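Local coordinates for glutamate--cysteine ligase GshA (Methylobacillus flagellatus KT, PDB 3K1T) that probably acts as a glutamate--cysteine ligase, joining glutamate to cysteine to make the glutathione precursor gamma-glutamylcysteine, at the interface of chains A and B. Numbering follows the deposited sequence. Chains: chain A/B, Glutamate--cysteine ligase GshA.

The interface of chains A and B. Residues chain A 30, 34, 86, 351-352; chain B 82, 85-86, 89, 125.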
loop_
_atom_site.group_PDB
_atom_site.type_symbol
_atom_site.label_atom_id
_atom_site.label_comp_id
_atom_site.label_asym_id
_atom_site.label_seq_id
_atom_site.Cartn_x
_atom_site.Cartn_y
_atom_site.Cartn_z
ATOM N N GLU A 30 -5.786 -13.168 8.596
ATOM C CA GLU A 30 -4.719 -12.305 8.118
ATOM C C GLU A 30 -3.322 -12.800 8.596
ATOM O O GLU A 30 -2.342 -12.778 7.827
ATOM C CB GLU A 30 -4.979 -10.859 8.516
ATOM C CG GLU A 30 -6.263 -10.312 7.900
ATOM C CD GLU A 30 -6.271 -10.276 6.375
ATOM O OE1 GLU A 30 -5.193 -10.348 5.732
ATOM O OE2 GLU A 30 -7.383 -10.187 5.809
ATOM N N ARG A 34 -0.244 -14.055 6.131
ATOM C CA ARG A 34 1.151 -13.618 6.304
ATOM C C ARG A 34 2.118 -14.795 6.431
ATOM O O ARG A 34 3.198 -14.745 5.811
ATOM C CB ARG A 34 1.328 -12.650 7.477
ATOM C CG ARG A 34 0.907 -11.230 7.092
ATOM C CD ARG A 34 1.260 -10.249 8.211
ATOM N NE ARG A 34 0.354 -10.262 9.335
ATOM C CZ ARG A 34 -0.719 -9.458 9.417
ATOM N NH1 ARG A 34 -1.024 -8.600 8.440
ATOM N NH2 ARG A 34 -1.469 -9.528 10.469
ATOM N N VAL A 86 5.761 -2.134 -3.551
ATOM C CA VAL A 86 6.059 -3.351 -2.765
ATOM C C VAL A 86 6.491 -4.494 -3.686
ATOM O O VAL A 86 7.484 -5.155 -3.431
ATOM C CB VAL A 86 4.823 -3.766 -1.916
ATOM C CG1 VAL A 86 5.054 -5.132 -1.211
ATOM C CG2 VAL A 86 4.514 -2.663 -0.872
ATOM N N HIS A 351 0.911 -9.397 -2.713
ATOM C CA HIS A 351 -0.220 -10.147 -2.117
ATOM C C HIS A 351 -1.345 -9.222 -1.620
ATOM O O HIS A 351 -2.106 -9.601 -0.728
ATOM C CB HIS A 351 0.264 -11.084 -1.009
ATOM C CG HIS A 351 1.061 -10.414 0.084
ATOM N ND1 HIS A 351 2.419 -10.632 0.257
ATOM C CD2 HIS A 351 0.690 -9.546 1.060
ATOM C CE1 HIS A 351 2.837 -9.934 1.304
ATOM N NE2 HIS A 351 1.809 -9.274 1.814
ATOM N N PHE A 352 -1.456 -8.022 -2.184
ATOM C CA PHE A 352 -2.441 -7.026 -1.747
ATOM C C PHE A 352 -3.551 -6.872 -2.770
ATOM O O PHE A 352 -3.294 -6.757 -3.984
ATOM C CB PHE A 352 -1.765 -5.677 -1.504
ATOM C CG PHE A 352 -0.798 -5.713 -0.370
ATOM C CD1 PHE A 352 -1.263 -5.943 0.934
ATOM C CD2 PHE A 352 0.528 -5.594 -0.578
ATOM C CE1 PHE A 352 -0.369 -5.994 2.003
ATOM C CE2 PHE A 352 1.437 -5.686 0.496
ATOM C CZ PHE A 352 0.973 -5.904 1.773
ATOM N N GLN B 82 -2.940 -0.864 4.096
ATOM C CA GLN B 82 -1.962 -1.605 3.330
ATOM C C GLN B 82 -0.532 -1.301 3.816
ATOM O O GLN B 82 0.289 -2.209 4.013
ATOM C CB GLN B 82 -2.108 -1.275 1.839
ATOM C CG GLN B 82 -1.249 -2.134 0.936
ATOM C CD GLN B 82 -1.452 -1.746 -0.523
ATOM O OE1 GLN B 82 -2.363 -2.240 -1.184
ATOM N NE2 GLN B 82 -0.618 -0.880 -1.006
HETATM N N MSE B 85 0.081 -2.982 7.061
HETATM C CA MSE B 85 0.415 -4.400 6.814
HETATM C C MSE B 85 1.857 -4.644 6.383
HETATM O O MSE B 85 2.508 -5.575 6.863
HETATM C CB MSE B 85 -0.523 -5.050 5.786
HETATM C CG MSE B 85 -1.867 -5.285 6.357
HETATM SE SE MSE B 85 -3.077 -5.972 4.955
HETATM C CE MSE B 85 -4.268 -7.004 6.161
ATOM N N VAL B 86 2.368 -3.791 5.511
ATOM C CA VAL B 86 3.800 -3.835 5.143
ATOM C C VAL B 86 4.680 -3.648 6.380
ATOM O O VAL B 86 5.621 -4.397 6.591
ATOM C CB VAL B 86 4.119 -2.751 4.072
ATOM C CG1 VAL B 86 5.646 -2.666 3.791
ATOM C CG2 VAL B 86 3.344 -3.065 2.767
ATOM N N GLU B 89 4.708 -6.765 8.463
ATOM C CA GLU B 89 5.524 -7.791 7.825
ATOM C C GLU B 89 7.032 -7.559 7.932
ATOM O O GLU B 89 7.782 -8.525 7.928
ATOM C CB GLU B 89 5.175 -7.927 6.341
ATOM C CG GLU B 89 3.799 -8.475 6.089
ATOM C CD GLU B 89 3.383 -8.365 4.617
ATOM O OE1 GLU B 89 4.296 -8.286 3.759
ATOM O OE2 GLU B 89 2.158 -8.353 4.345
ATOM N N ALA B 125 -5.401 -4.143 9.791
ATOM C CA ALA B 125 -4.186 -4.802 9.335
ATOM C C ALA B 125 -4.084 -6.234 9.815
ATOM O O ALA B 125 -3.157 -6.942 9.447
ATOM C CB ALA B 125 -2.899 -3.959 9.726
#
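The ring of A:Phe352 packs against B:Gln82, B:Met85 and B:Val86 on helix 77-91 of chain B, forming the tightly packed part of the contact. B:Gln82, CG anti to its backbone N (chi1 -173°), sets that methylene over one ring face, 3.9 Å from the centroid of the A:Phe352 ring. CD2 of A:His351, the preceding residue of its own chain, covers the opposite face, leaving the phenyl held between a residue of each chain. At its rim, CB of B:Met85 (a selenomethionine) comes within 3.9 Å of A:Phe352 CE1. B:Val86 CG2 lies 3.8 Å from A:Phe352 CZ. B:Val86 CG2 also meets its two-fold mate, A:Val86 CG2, at 3.8 Å.

Beside this core, A:His351 and B:Glu89 reach tip to tip: A:His351 NE2 donates to B:Glu89 OE2 over 2.7 Å, on the syn side but tilted out of the carboxylate plane, with ring and carboxylate planes 44° apart. The nearby acid would probably favour a charged imidazole.

The looser flank is polar and more thinly packed. There A:Arg34, bent at its third torsion (chi3 -78°), presents its guanidinium end-on to the carbonyl O of B:Ala125. A:Arg34 NH1 donates to B:Ala125 O at 2.9 Å, almost in line with the C=O; A:Arg34 NH2 makes a longer, more oblique bond to the same oxygen, which stays near the guanidinium plane. CD of A:Arg34 also brushes CG of B:Glu89. An alanine at A:Arg34 would probably leave the B:Ala125 carbonyl without these two donors and open a gap beside B:Glu89. Nearby, the terminal methyl CE of B:Met85 touches the A:Glu30 carboxylate.

Chain A contributes helix 26-40, helix 77-91 and the start of strand 352-361, with the loop residue A:His351 just before it; chain B contributes helix 77-91 and the loop residue B:Ala125, in one part of a two-fold interface that may be the natural dimer's.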